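Local coordinates for estrogen receptor (Crassostrea gigas, PDB 4N1Y), which probably acts as a nuclear receptor transcription factor of the steroid hormone receptor family, constitutively active, its allosteric switch having become vestigial, at residues Leu11-Lys16 / Asn58-Thr63; Val50-Trp55 / Glu80-Asn85; Arg89-Gly94 / Ala125-Met130; His136-Leu141 / Gln178-Asp183; Gln144-Val149 / Ser168-Ile173. All coordinates share one frame; numbering follows the deposited sequence.

Interaction 1: Leu11-Lys16 / Asn58-Thr63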
# COMPACT_ATOMS: atom_id res chain seq x y z
N LEU B 11 4.45 -20.74 -12.73
CA LEU B 11 3.11 -20.56 -13.27
C LEU B 11 2.29 -21.84 -13.31
O LEU B 11 1.10 -21.84 -13.01
CB LEU B 11 3.17 -19.94 -14.67
CG LEU B 11 3.16 -18.41 -14.62
CD1 LEU B 11 3.16 -17.79 -16.01
CD2 LEU B 11 1.99 -17.89 -13.79
N GLN B 12 2.93 -22.93 -13.71
CA GLN B 12 2.25 -24.22 -13.66
C GLN B 12 1.83 -24.52 -12.23
O GLN B 12 0.70 -24.90 -12.00
CB GLN B 12 3.13 -25.32 -14.22
CG GLN B 12 3.30 -25.19 -15.72
CD GLN B 12 4.23 -26.23 -16.31
OE1 GLN B 12 5.11 -26.75 -15.62
NE2 GLN B 12 4.02 -26.58 -17.58
N ALA B 13 2.73 -24.30 -11.28
CA ALA B 13 2.45 -24.59 -9.89
C ALA B 13 1.25 -23.77 -9.41
O ALA B 13 0.25 -24.32 -8.92
CB ALA B 13 3.68 -24.31 -9.02
N LEU B 14 1.34 -22.45 -9.58
CA LEU B 14 0.25 -21.55 -9.23
C LEU B 14 -1.06 -21.88 -9.95
O LEU B 14 -2.15 -21.64 -9.43
CB LEU B 14 0.67 -20.11 -9.53
CG LEU B 14 1.84 -19.58 -8.70
CD1 LEU B 14 2.01 -18.11 -8.98
CD2 LEU B 14 1.64 -19.80 -7.20
N ASN B 15 -0.96 -22.39 -11.17
CA ASN B 15 -2.17 -22.69 -11.91
C ASN B 15 -2.85 -23.99 -11.49
O ASN B 15 -4.08 -24.06 -11.52
CB ASN B 15 -1.87 -22.72 -13.41
CG ASN B 15 -2.22 -21.41 -14.08
OD1 ASN B 15 -3.38 -21.13 -14.36
ND2 ASN B 15 -1.20 -20.58 -14.30
N LYS B 16 -2.09 -25.02 -11.12
CA LYS B 16 -2.75 -26.24 -10.65
C LYS B 16 -3.13 -26.08 -9.18
O LYS B 16 -3.59 -27.02 -8.54
CB LYS B 16 -1.89 -27.51 -10.83
CG LYS B 16 -0.36 -27.35 -10.77
CD LYS B 16 0.40 -28.67 -11.10
CE LYS B 16 1.90 -28.61 -10.73
NZ LYS B 16 2.18 -28.70 -9.26
N ASN B 58 1.28 -24.02 -1.77
CA ASN B 58 1.65 -24.40 -3.13
C ASN B 58 2.52 -23.35 -3.79
O ASN B 58 3.11 -23.63 -4.83
CB ASN B 58 0.41 -24.61 -3.99
CG ASN B 58 -0.34 -25.87 -3.63
OD1 ASN B 58 -0.71 -26.08 -2.48
ND2 ASN B 58 -0.55 -26.72 -4.62
N VAL B 59 2.61 -22.16 -3.21
CA VAL B 59 3.49 -21.15 -3.80
C VAL B 59 4.93 -21.59 -3.58
O VAL B 59 5.38 -21.74 -2.45
CB VAL B 59 3.23 -19.77 -3.22
CG1 VAL B 59 4.16 -18.76 -3.86
CG2 VAL B 59 1.76 -19.37 -3.48
N PRO B 60 5.65 -21.83 -4.69
CA PRO B 60 6.98 -22.45 -4.64
C PRO B 60 7.92 -21.70 -3.72
O PRO B 60 8.11 -20.49 -3.87
CB PRO B 60 7.46 -22.42 -6.09
CG PRO B 60 6.55 -21.48 -6.78
CD PRO B 60 5.26 -21.51 -6.06
N GLY B 61 8.46 -22.43 -2.75
CA GLY B 61 9.39 -21.88 -1.78
C GLY B 61 8.74 -21.76 -0.42
O GLY B 61 9.41 -21.90 0.60
N TYR B 62 7.43 -21.56 -0.41
CA TYR B 62 6.70 -21.21 0.81
C TYR B 62 6.78 -22.28 1.91
O TYR B 62 6.95 -21.98 3.10
CB TYR B 62 5.23 -20.93 0.48
CG TYR B 62 4.42 -20.38 1.63
CD1 TYR B 62 4.38 -19.01 1.87
CD2 TYR B 62 3.70 -21.22 2.47
CE1 TYR B 62 3.66 -18.49 2.92
CE2 TYR B 62 2.97 -20.70 3.53
CZ TYR B 62 2.96 -19.33 3.74
OH TYR B 62 2.23 -18.79 4.76
N THR B 63 6.67 -23.54 1.52
CA THR B 63 6.69 -24.60 2.51
C THR B 63 8.09 -24.81 3.10
O THR B 63 8.27 -25.60 4.02
CB THR B 63 6.15 -25.89 1.93
OG1 THR B 63 6.83 -26.18 0.70
CG2 THR B 63 4.67 -25.73 1.68

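Interaction 2: Val50-Trp55 / Glu80-Asn85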
# COMPACT_ATOMS: atom_id res chain seq x y z
N VAL B 50 -9.71 -20.52 4.17
CA VAL B 50 -9.17 -21.88 4.23
C VAL B 50 -8.49 -22.26 2.92
O VAL B 50 -7.46 -22.91 2.90
CB VAL B 50 -10.26 -22.91 4.54
CG1 VAL B 50 -9.68 -24.31 4.46
CG2 VAL B 50 -10.84 -22.67 5.92
N HIS B 51 -9.11 -21.87 1.81
CA HIS B 51 -8.58 -22.12 0.49
C HIS B 51 -7.24 -21.43 0.24
O HIS B 51 -6.33 -22.03 -0.33
CB HIS B 51 -9.59 -21.70 -0.56
CG HIS B 51 -10.75 -22.64 -0.70
ND1 HIS B 51 -10.62 -23.91 -1.21
CD2 HIS B 51 -12.05 -22.49 -0.37
CE1 HIS B 51 -11.80 -24.50 -1.20
NE2 HIS B 51 -12.69 -23.67 -0.70
N LEU B 52 -7.13 -20.17 0.67
CA LEU B 52 -5.89 -19.40 0.52
C LEU B 52 -4.71 -20.09 1.19
O LEU B 52 -3.65 -20.28 0.60
CB LEU B 52 -6.03 -18.02 1.15
CG LEU B 52 -6.85 -16.95 0.44
CD1 LEU B 52 -6.81 -15.71 1.29
CD2 LEU B 52 -6.29 -16.67 -0.93
N ILE B 53 -4.92 -20.43 2.45
CA ILE B 53 -3.97 -21.16 3.27
C ILE B 53 -3.46 -22.43 2.58
O ILE B 53 -2.26 -22.73 2.60
CB ILE B 53 -4.63 -21.50 4.60
CG1 ILE B 53 -4.97 -20.19 5.32
CG2 ILE B 53 -3.78 -22.49 5.41
CD1 ILE B 53 -5.81 -20.38 6.56
N ASN B 54 -4.38 -23.18 1.99
CA ASN B 54 -4.02 -24.40 1.28
C ASN B 54 -3.25 -24.04 0.02
O ASN B 54 -2.29 -24.70 -0.39
CB ASN B 54 -5.27 -25.21 0.94
CG ASN B 54 -5.90 -25.86 2.16
OD1 ASN B 54 -5.29 -25.92 3.23
ND2 ASN B 54 -7.12 -26.37 2.00
N TRP B 55 -3.68 -22.94 -0.58
CA TRP B 55 -3.10 -22.44 -1.79
C TRP B 55 -1.69 -21.92 -1.57
O TRP B 55 -0.80 -22.18 -2.38
CB TRP B 55 -3.99 -21.34 -2.34
CG TRP B 55 -3.32 -20.51 -3.33
CD1 TRP B 55 -3.16 -20.78 -4.65
CD2 TRP B 55 -2.66 -19.28 -3.08
NE1 TRP B 55 -2.45 -19.77 -5.25
CE2 TRP B 55 -2.14 -18.83 -4.30
CE3 TRP B 55 -2.48 -18.50 -1.93
CZ2 TRP B 55 -1.43 -17.63 -4.42
CZ3 TRP B 55 -1.78 -17.31 -2.04
CH2 TRP B 55 -1.26 -16.89 -3.29
N GLU B 80 -5.90 -8.65 2.10
CA GLU B 80 -5.49 -8.14 0.79
C GLU B 80 -5.78 -9.19 -0.28
O GLU B 80 -6.32 -8.88 -1.34
CB GLU B 80 -4.01 -7.77 0.76
CG GLU B 80 -3.53 -6.93 1.93
CD GLU B 80 -2.01 -6.74 1.93
OE1 GLU B 80 -1.45 -6.45 0.85
OE2 GLU B 80 -1.38 -6.92 3.00
N LEU B 81 -5.44 -10.43 0.03
CA LEU B 81 -5.66 -11.52 -0.91
C LEU B 81 -7.15 -11.66 -1.23
O LEU B 81 -7.52 -11.81 -2.39
CB LEU B 81 -5.10 -12.83 -0.36
CG LEU B 81 -3.57 -12.87 -0.35
CD1 LEU B 81 -3.04 -14.09 0.40
CD2 LEU B 81 -2.98 -12.79 -1.77
N LEU B 82 -7.99 -11.62 -0.20
CA LEU B 82 -9.43 -11.68 -0.42
C LEU B 82 -9.89 -10.58 -1.38
O LEU B 82 -10.60 -10.86 -2.34
CB LEU B 82 -10.19 -11.58 0.90
CG LEU B 82 -10.02 -12.77 1.82
CD1 LEU B 82 -10.71 -12.53 3.14
CD2 LEU B 82 -10.60 -14.02 1.17
N LEU B 83 -9.49 -9.34 -1.09
CA LEU B 83 -9.91 -8.19 -1.90
C LEU B 83 -9.30 -8.22 -3.29
O LEU B 83 -9.97 -7.91 -4.28
CB LEU B 83 -9.55 -6.88 -1.20
CG LEU B 83 -10.15 -6.76 0.20
CD1 LEU B 83 -9.85 -5.40 0.84
CD2 LEU B 83 -11.65 -7.04 0.18
N LEU B 84 -8.03 -8.61 -3.38
CA LEU B 84 -7.38 -8.70 -4.67
C LEU B 84 -8.13 -9.67 -5.56
O LEU B 84 -8.37 -9.39 -6.73
CB LEU B 84 -5.92 -9.13 -4.53
CG LEU B 84 -5.24 -9.30 -5.89
CD1 LEU B 84 -4.83 -7.95 -6.38
CD2 LEU B 84 -4.04 -10.22 -5.80
N ASN B 85 -8.51 -10.82 -5.01
CA ASN B 85 -9.24 -11.81 -5.77
C ASN B 85 -10.58 -11.30 -6.23
O ASN B 85 -10.93 -11.39 -7.40
CB ASN B 85 -9.45 -13.07 -4.93
CG ASN B 85 -8.18 -13.86 -4.75
OD1 ASN B 85 -7.19 -13.62 -5.44
ND2 ASN B 85 -8.21 -14.81 -3.84

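Interaction 3: Arg89-Gly94 / Ala125-Met130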
# COMPACT_ATOMS: atom_id res chain seq x y z
N ARG B 89 -12.33 -11.20 -9.77
CA ARG B 89 -13.65 -11.81 -9.98
C ARG B 89 -14.62 -10.77 -10.55
O ARG B 89 -15.56 -11.13 -11.26
CB ARG B 89 -14.23 -12.40 -8.68
CG ARG B 89 -13.86 -13.85 -8.39
CD ARG B 89 -14.62 -14.41 -7.18
NE ARG B 89 -14.41 -13.62 -5.96
CZ ARG B 89 -13.44 -13.86 -5.08
NH1 ARG B 89 -12.60 -14.87 -5.25
NH2 ARG B 89 -13.31 -13.09 -4.00
N SER B 90 -14.37 -9.50 -10.27
CA SER B 90 -15.31 -8.44 -10.58
C SER B 90 -14.96 -7.64 -11.83
O SER B 90 -15.61 -6.64 -12.13
CB SER B 90 -15.44 -7.50 -9.38
OG SER B 90 -16.01 -8.20 -8.29
N ILE B 91 -13.93 -8.09 -12.54
CA ILE B 91 -13.40 -7.35 -13.69
C ILE B 91 -14.44 -7.01 -14.76
O ILE B 91 -14.39 -5.92 -15.33
CB ILE B 91 -12.26 -8.15 -14.39
CG1 ILE B 91 -10.95 -8.02 -13.63
CG2 ILE B 91 -12.05 -7.71 -15.84
CD1 ILE B 91 -9.78 -8.47 -14.44
N GLU B 92 -15.41 -7.90 -15.00
CA GLU B 92 -16.39 -7.68 -16.06
C GLU B 92 -17.37 -6.57 -15.69
O GLU B 92 -17.97 -5.94 -16.56
CB GLU B 92 -17.19 -8.94 -16.41
CG GLU B 92 -18.15 -9.48 -15.35
CD GLU B 92 -17.51 -10.35 -14.28
OE1 GLU B 92 -16.25 -10.41 -14.20
OE2 GLU B 92 -18.27 -10.99 -13.52
N HIS B 93 -17.55 -6.34 -14.40
CA HIS B 93 -18.54 -5.37 -13.96
C HIS B 93 -18.04 -3.94 -14.12
O HIS B 93 -18.75 -3.00 -13.77
CB HIS B 93 -18.91 -5.61 -12.50
CG HIS B 93 -19.29 -7.02 -12.21
ND1 HIS B 93 -20.57 -7.49 -12.37
CD2 HIS B 93 -18.55 -8.06 -11.77
CE1 HIS B 93 -20.61 -8.77 -12.04
NE2 HIS B 93 -19.40 -9.14 -11.67
N GLY B 94 -16.82 -3.78 -14.63
CA GLY B 94 -16.23 -2.47 -14.83
C GLY B 94 -16.50 -1.50 -13.69
O GLY B 94 -16.99 -0.39 -13.92
N ALA B 125 -12.67 0.23 -7.97
CA ALA B 125 -11.82 1.04 -8.84
C ALA B 125 -10.60 0.24 -9.29
O ALA B 125 -10.20 0.30 -10.45
CB ALA B 125 -11.38 2.32 -8.13
N VAL B 126 -10.01 -0.50 -8.36
CA VAL B 126 -8.89 -1.35 -8.69
C VAL B 126 -9.35 -2.35 -9.75
O VAL B 126 -8.63 -2.58 -10.73
CB VAL B 126 -8.33 -2.10 -7.45
CG1 VAL B 126 -7.54 -3.31 -7.88
CG2 VAL B 126 -7.49 -1.16 -6.58
N SER B 127 -10.55 -2.91 -9.57
CA SER B 127 -11.13 -3.82 -10.55
C SER B 127 -11.15 -3.20 -11.95
O SER B 127 -10.69 -3.81 -12.93
CB SER B 127 -12.54 -4.22 -10.15
OG SER B 127 -13.01 -5.29 -10.97
N GLU B 128 -11.62 -1.96 -12.03
CA GLU B 128 -11.68 -1.25 -13.30
C GLU B 128 -10.30 -1.08 -13.92
O GLU B 128 -10.13 -1.18 -15.14
CB GLU B 128 -12.29 0.12 -13.12
CG GLU B 128 -12.78 0.69 -14.43
CD GLU B 128 -13.09 2.16 -14.35
OE1 GLU B 128 -13.22 2.67 -13.21
OE2 GLU B 128 -13.20 2.80 -15.42
N GLN B 129 -9.31 -0.82 -13.08
CA GLN B 129 -7.96 -0.67 -13.57
C GLN B 129 -7.42 -1.97 -14.14
O GLN B 129 -6.74 -1.96 -15.17
CB GLN B 129 -7.04 -0.15 -12.48
CG GLN B 129 -7.45 1.20 -12.00
CD GLN B 129 -7.42 2.22 -13.10
OE1 GLN B 129 -6.51 2.22 -13.92
NE2 GLN B 129 -8.42 3.09 -13.13
N MET B 130 -7.76 -3.08 -13.49
CA MET B 130 -7.35 -4.38 -13.99
C MET B 130 -7.97 -4.63 -15.36
O MET B 130 -7.32 -5.15 -16.27
CB MET B 130 -7.73 -5.49 -13.03
CG MET B 130 -7.09 -5.38 -11.66
SD MET B 130 -7.80 -6.67 -10.60
CE MET B 130 -6.51 -6.93 -9.39

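Interaction 4: His136-Leu141 / Gln178-Asp183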
# COMPACT_ATOMS: atom_id res chain seq x y z
N HIS B 136 -4.21 -10.58 -17.43
CA HIS B 136 -4.41 -12.01 -17.66
C HIS B 136 -4.46 -12.78 -16.33
O HIS B 136 -3.95 -12.29 -15.31
CB HIS B 136 -3.27 -12.52 -18.53
CG HIS B 136 -3.49 -13.89 -19.08
ND1 HIS B 136 -3.13 -15.04 -18.40
CD2 HIS B 136 -4.02 -14.31 -20.26
CE1 HIS B 136 -3.45 -16.10 -19.13
NE2 HIS B 136 -3.99 -15.68 -20.26
N LYS B 137 -5.11 -13.95 -16.31
CA LYS B 137 -5.17 -14.78 -15.10
C LYS B 137 -3.77 -15.06 -14.54
O LYS B 137 -3.52 -14.89 -13.33
CB LYS B 137 -5.88 -16.10 -15.35
CG LYS B 137 -6.12 -16.91 -14.08
CD LYS B 137 -6.54 -18.33 -14.40
CE LYS B 137 -6.71 -19.19 -13.15
NZ LYS B 137 -7.41 -20.48 -13.47
N ASP B 138 -2.86 -15.48 -15.43
CA ASP B 138 -1.48 -15.75 -15.05
C ASP B 138 -0.84 -14.59 -14.33
O ASP B 138 -0.05 -14.77 -13.42
CB ASP B 138 -0.64 -16.12 -16.27
CG ASP B 138 -1.00 -17.46 -16.82
OD1 ASP B 138 -1.75 -18.19 -16.16
OD2 ASP B 138 -0.50 -17.78 -17.91
N GLU B 139 -1.17 -13.38 -14.76
CA GLU B 139 -0.64 -12.21 -14.08
C GLU B 139 -1.27 -12.11 -12.70
O GLU B 139 -0.58 -11.81 -11.73
CB GLU B 139 -0.89 -10.95 -14.89
CG GLU B 139 -0.35 -11.04 -16.32
CD GLU B 139 -0.58 -9.77 -17.12
OE1 GLU B 139 -1.60 -9.71 -17.84
OE2 GLU B 139 0.24 -8.83 -17.03
N LEU B 140 -2.57 -12.41 -12.59
CA LEU B 140 -3.21 -12.33 -11.29
C LEU B 140 -2.64 -13.36 -10.31
O LEU B 140 -2.35 -13.04 -9.15
CB LEU B 140 -4.72 -12.52 -11.39
CG LEU B 140 -5.27 -12.59 -9.95
CD1 LEU B 140 -5.74 -11.23 -9.40
CD2 LEU B 140 -6.33 -13.66 -9.76
N LEU B 141 -2.49 -14.59 -10.78
CA LEU B 141 -1.86 -15.65 -9.99
C LEU B 141 -0.51 -15.16 -9.43
O LEU B 141 -0.21 -15.35 -8.25
CB LEU B 141 -1.67 -16.90 -10.85
CG LEU B 141 -3.00 -17.56 -11.21
CD1 LEU B 141 -2.83 -18.83 -12.01
CD2 LEU B 141 -3.77 -17.86 -9.95
N GLN B 178 5.64 -9.78 -20.55
CA GLN B 178 6.18 -9.70 -21.89
C GLN B 178 5.34 -10.59 -22.81
O GLN B 178 5.10 -10.24 -23.96
CB GLN B 178 7.65 -10.11 -21.91
CG GLN B 178 8.34 -10.01 -23.30
CD GLN B 178 8.32 -8.61 -23.90
OE1 GLN B 178 7.99 -7.63 -23.23
NE2 GLN B 178 8.65 -8.51 -25.18
N LYS B 179 4.87 -11.71 -22.28
CA LYS B 179 4.09 -12.67 -23.05
C LYS B 179 2.73 -12.09 -23.50
O LYS B 179 2.37 -12.17 -24.66
CB LYS B 179 3.88 -13.96 -22.25
CG LYS B 179 3.35 -15.10 -23.06
CD LYS B 179 2.88 -16.24 -22.19
CE LYS B 179 2.42 -17.40 -23.07
NZ LYS B 179 2.05 -18.63 -22.32
N TYR B 180 1.97 -11.54 -22.56
CA TYR B 180 0.63 -11.06 -22.87
C TYR B 180 0.61 -9.59 -23.26
O TYR B 180 -0.38 -9.12 -23.81
CB TYR B 180 -0.32 -11.29 -21.69
CG TYR B 180 -0.45 -12.74 -21.35
CD1 TYR B 180 -1.11 -13.61 -22.21
CD2 TYR B 180 0.11 -13.26 -20.19
CE1 TYR B 180 -1.22 -14.96 -21.91
CE2 TYR B 180 0.01 -14.59 -19.88
CZ TYR B 180 -0.66 -15.44 -20.74
OH TYR B 180 -0.76 -16.78 -20.44
N HIS B 181 1.69 -8.87 -22.96
CA HIS B 181 1.71 -7.45 -23.31
C HIS B 181 3.09 -6.98 -23.80
O HIS B 181 3.67 -6.09 -23.20
CB HIS B 181 1.30 -6.60 -22.10
CG HIS B 181 0.09 -7.13 -21.38
ND1 HIS B 181 -1.19 -6.93 -21.83
CD2 HIS B 181 -0.02 -7.83 -20.23
CE1 HIS B 181 -2.04 -7.50 -21.00
NE2 HIS B 181 -1.35 -8.05 -20.01
N PRO B 182 3.58 -7.54 -24.91
CA PRO B 182 4.96 -7.33 -25.39
C PRO B 182 5.33 -5.86 -25.63
O PRO B 182 4.56 -5.11 -26.24
CB PRO B 182 5.00 -8.08 -26.72
CG PRO B 182 3.57 -8.12 -27.15
CD PRO B 182 2.77 -8.27 -25.90
N ASP B 183 6.49 -5.49 -25.11
CA ASP B 183 7.13 -4.19 -25.32
C ASP B 183 6.43 -3.05 -24.61
O ASP B 183 6.78 -1.88 -24.79
CB ASP B 183 7.25 -3.90 -26.81
CG ASP B 183 8.11 -4.92 -27.52
OD1 ASP B 183 8.89 -5.60 -26.81
OD2 ASP B 183 8.03 -5.03 -28.77

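Interaction 5: Gln144-Val149 / Ser168-Ile173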
# COMPACT_ATOMS: atom_id res chain seq x y z
N GLN B 144 -1.12 -12.43 -6.64
CA GLN B 144 -1.46 -12.89 -5.31
C GLN B 144 -0.21 -13.48 -4.65
O GLN B 144 0.06 -13.21 -3.48
CB GLN B 144 -2.64 -13.86 -5.33
CG GLN B 144 -2.71 -14.84 -6.44
CD GLN B 144 -4.05 -15.56 -6.45
OE1 GLN B 144 -4.17 -16.69 -6.93
NE2 GLN B 144 -5.07 -14.89 -5.94
N ALA B 145 0.56 -14.26 -5.39
CA ALA B 145 1.78 -14.84 -4.83
C ALA B 145 2.68 -13.71 -4.33
O ALA B 145 3.25 -13.76 -3.23
CB ALA B 145 2.48 -15.67 -5.84
N MET B 146 2.75 -12.66 -5.14
CA MET B 146 3.51 -11.48 -4.78
C MET B 146 2.95 -10.79 -3.53
O MET B 146 3.70 -10.43 -2.62
CB MET B 146 3.52 -10.51 -5.96
CG MET B 146 4.45 -9.37 -5.75
SD MET B 146 6.06 -9.99 -5.24
CE MET B 146 6.79 -10.23 -6.84
N VAL B 147 1.63 -10.66 -3.46
CA VAL B 147 0.98 -10.03 -2.31
C VAL B 147 1.37 -10.77 -1.04
O VAL B 147 1.66 -10.17 -0.02
CB VAL B 147 -0.56 -10.01 -2.45
CG1 VAL B 147 -1.21 -9.55 -1.13
CG2 VAL B 147 -0.96 -9.07 -3.57
N LEU B 148 1.38 -12.10 -1.15
CA LEU B 148 1.80 -12.98 -0.07
C LEU B 148 3.24 -12.76 0.37
O LEU B 148 3.51 -12.51 1.53
CB LEU B 148 1.61 -14.43 -0.51
CG LEU B 148 2.09 -15.50 0.44
CD1 LEU B 148 1.24 -15.48 1.68
CD2 LEU B 148 2.01 -16.84 -0.26
N VAL B 149 4.18 -12.83 -0.57
CA VAL B 149 5.59 -12.75 -0.21
C VAL B 149 6.03 -11.32 0.10
O VAL B 149 7.09 -11.11 0.70
CB VAL B 149 6.52 -13.33 -1.32
CG1 VAL B 149 6.03 -14.71 -1.75
CG2 VAL B 149 6.58 -12.40 -2.52
N SER B 168 12.29 -14.60 -7.59
CA SER B 168 11.71 -15.50 -8.58
C SER B 168 10.37 -14.96 -9.05
O SER B 168 10.08 -14.97 -10.24
CB SER B 168 11.51 -16.91 -8.03
OG SER B 168 12.73 -17.51 -7.65
N LEU B 169 9.56 -14.45 -8.12
CA LEU B 169 8.26 -13.91 -8.51
C LEU B 169 8.41 -12.69 -9.42
O LEU B 169 7.74 -12.59 -10.45
CB LEU B 169 7.43 -13.57 -7.28
CG LEU B 169 6.93 -14.86 -6.65
CD1 LEU B 169 6.12 -14.61 -5.38
CD2 LEU B 169 6.13 -15.64 -7.67
N LEU B 170 9.34 -11.79 -9.08
CA LEU B 170 9.60 -10.61 -9.90
C LEU B 170 9.97 -10.97 -11.34
O LEU B 170 9.48 -10.36 -12.28
CB LEU B 170 10.72 -9.79 -9.28
CG LEU B 170 10.35 -8.96 -8.06
CD1 LEU B 170 11.57 -8.19 -7.58
CD2 LEU B 170 9.20 -8.02 -8.39
N ASP B 171 10.83 -11.98 -11.51
CA ASP B 171 11.17 -12.45 -12.84
C ASP B 171 9.94 -12.99 -13.57
O ASP B 171 9.74 -12.69 -14.74
CB ASP B 171 12.23 -13.55 -12.78
CG ASP B 171 13.58 -13.03 -12.31
OD1 ASP B 171 13.76 -11.79 -12.30
OD2 ASP B 171 14.44 -13.87 -11.97
N ALA B 172 9.12 -13.77 -12.87
CA ALA B 172 7.95 -14.38 -13.48
C ALA B 172 6.92 -13.33 -13.93
O ALA B 172 6.32 -13.43 -14.99
CB ALA B 172 7.33 -15.38 -12.53
N ILE B 173 6.74 -12.31 -13.11
CA ILE B 173 5.83 -11.24 -13.46
C ILE B 173 6.29 -10.53 -14.73
O ILE B 173 5.51 -10.28 -15.65
CB ILE B 173 5.73 -10.24 -12.32
CG1 ILE B 173 4.84 -10.82 -11.22
CG2 ILE B 173 5.18 -8.95 -12.81
CD1 ILE B 173 4.89 -10.05 -9.92

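Interaction 1: Leu11-Lys16 / Asn58-Thr63
Two small projections on the last turn of helix 7-15, the methyl of Ala13 and the branched end of Leu14, rest on the bend formed by Asn58-Thr63. Leu14 does the closer packing. Its CG stands anti to the carbonyl carbon, beside the backbone N (chi1 -64°), and from there Leu14 CD2 reaches forward to lie 3.7 Å from Val59 CG2, the two side chains crossing obliquely. Leu14 CD2 also comes within 4.2 Å of Pro60 CD, so it fills the step between valine and proline. Ala13 CB points at the bend and lies 4.3 Å from Asn58 O, with Pro60 CD almost as near. No hydrogen bond crosses the contact. The receiving surface is shaped by its own backbone: Tyr62 N donates to Val59 O at 2.9 Å, and Gly61 has a positive phi of 108°. Leu14 also touches Leu142, and Val59 touches Met165, placing the contact beside helices 137-149 and 159-180. The arrangement is a type II beta turn docked on a helix within the mostly helical nuclear receptor ligand-binding fold.

Interaction 2: Val50-Trp55 / Glu80-Asn85
This is a buried, apolar crossing of two helices close to the centre of the domain, with helix 34-56 lying almost perpendicular to helix 67-89. The segment axes approach to 11.2 Å at a crossing angle of 101°, consistent with a contact made by a few side chains. Leu52 is the main one. Its CB points at the partner helix and, with CG anti to the carbonyl carbon, both methyls reach it: Leu52 CD1 lies 3.7 Å from Leu81 CB and 4.2 Å from Leu82 CD2. The other branch meets the amide of Asn85 tip to tip, Leu52 CD2 to Asn85 ND2 being 4.0 Å. One turn further on, Trp55 brings CZ3 obliquely to within 4.2 Å of Leu81 CD1. An alanine at Leu52 would remove both methyls and would probably loosen the packing against Leu81, Leu82 and Asn85. Leu19, from the loop before helix 34-56, touches Leu52, Trp55 and Asn85, while Gln144 of helix 137-149 touches Trp55 and Leu81, and helices 117-132 and 187-215 pack on Leu83 and Leu84.

Interaction 3: Arg89-Gly94 / Ala125-Met130
The imidazole of His93 carries Glu92 CG over the centre of one face, 3.8 Å above the ring plane, and meets Ser90 CA at its edge, in plane. This ring belongs to the tight bend that follows helix 67-89 and does not touch Ala125-Met130; other groups of the bend make the contact. Ser127, with OG anti to the backbone N (chi1 -169°), points at the bend and brings OG to 3.6 Å from Ser90 CB, while the hydrogen bond of that hydroxyl goes to Ala87 O. Ile91 crosses Met130 at about a right angle, its CD1 3.9 Å from Met130 CB. From there the methionine chain runs extended and leads away from the bend. Gly94 closes the far end, with its C 4.4 Å from Glu128 CG; the carboxylate of Glu128 forms a salt bridge with Arg155 of the second subunit. The bend thus joins helix 67-89 to strand 97-99, where Ser90 OG bonds Ala99 N, and leans on helix 117-132, which is itself packed against helix 187-215 through Val126 and Met130.

Interaction 4: His136-Leu141 / Gln178-Asp183
The start of helix 137-149 faces the end of helix 159-180, the CA atoms of His136 and Tyr180 lying 7.3 Å apart. His136 and Glu139 form a capping box: as N-cap, His136 accepts from Asp138 N through ND1 at 3.0 Å, and His136 N donates to Glu139 OE1 at 2.8 Å in a nearly straight bond (167°). With CG anti to its backbone N, His136 lays its ring on that of Tyr180 as a face-to-face stack, centroids 3.6 Å apart and planes only 13° from parallel; Lys179 CD lies over the opposite face of the tyrosine, toward the rim. Tyr180 OH then donates to Asp138 OD2 at 2.7 Å, meeting the carboxylate from above its plane. A leucine at Tyr180 would lose this bond and the aromatic stack, and would probably leave the helix start less firmly held. Asp138 OD1 is taken by Asn15 ND2 of helix 7-15. Three donors, His136 N, His181 NE2 and His187 NE2, would probably favour the charged form of Glu139. His181 NE2 reaches Glu139 OE1 at 2.7 Å with an N-H...O angle of 151°, Glu139 OE1 lying in the plane of the His181 ring.

Interaction 5: Gln144-Val149 / Ser168-Ile173
Met146 and Leu169 slide past each other in opposite directions between two helices that run nearly antiparallel, at 155°, with segment axes 10.2 Å apart. The methionine starts with CG anti to the backbone N and then bends at both chi2 (50°) and chi3 (88°), which turns its terminal methyl into the groove of helix 159-180. There Met146 CE meets three residues: it is 3.4 Å from Leu169 CB, 3.6 Å from Leu170 CD2 and equally near Ile173 CD1. Leu169 reaches back toward helix 137-149. With its CG anti to the carbonyl carbon, it extends tip to tip toward Val149, where Leu169 CD1 lies 3.6 Å from Val149 CG1 and touches CG2 as well. Leu169 CD1 is also 3.8 Å from Ala145 CB. Beyond the pair, Met146 packs on Leu193 and Leu170 on Pro189, both of the second subunit, to which Asp171 is also tied by a salt bridge with Arg186. Between the two segments themselves no hydrogen bond forms, so this buried contact rests on dispersion and shape fit between aliphatic groups, the methionine contributing its terminal methyl.

In the fold
Along the chain, interactions 1 and 2 cross, their segments alternating; interaction 3 follows, and interaction 5 is nested inside the loop closed by interaction 4. The last two share helices 137-149 and 159-180, with centres about 13 Å apart. Interactions 1 and 5, centres about 10 Å apart, touch through Leu14, Val59 and Tyr62, and interaction 1 also meets interaction 4 at Asn15 and Asp138. Interaction 2, its centre about 5 Å from the chain centre, touches interaction 5 at Gln144, interaction 4 at Leu140 and interaction 3 at Met130. Helix 137-149 therefore carries interactions 4 and 5 and touches interactions 1 and 2, while interactions 3 and 5, centres about 21 Å apart, both reach the second subunit.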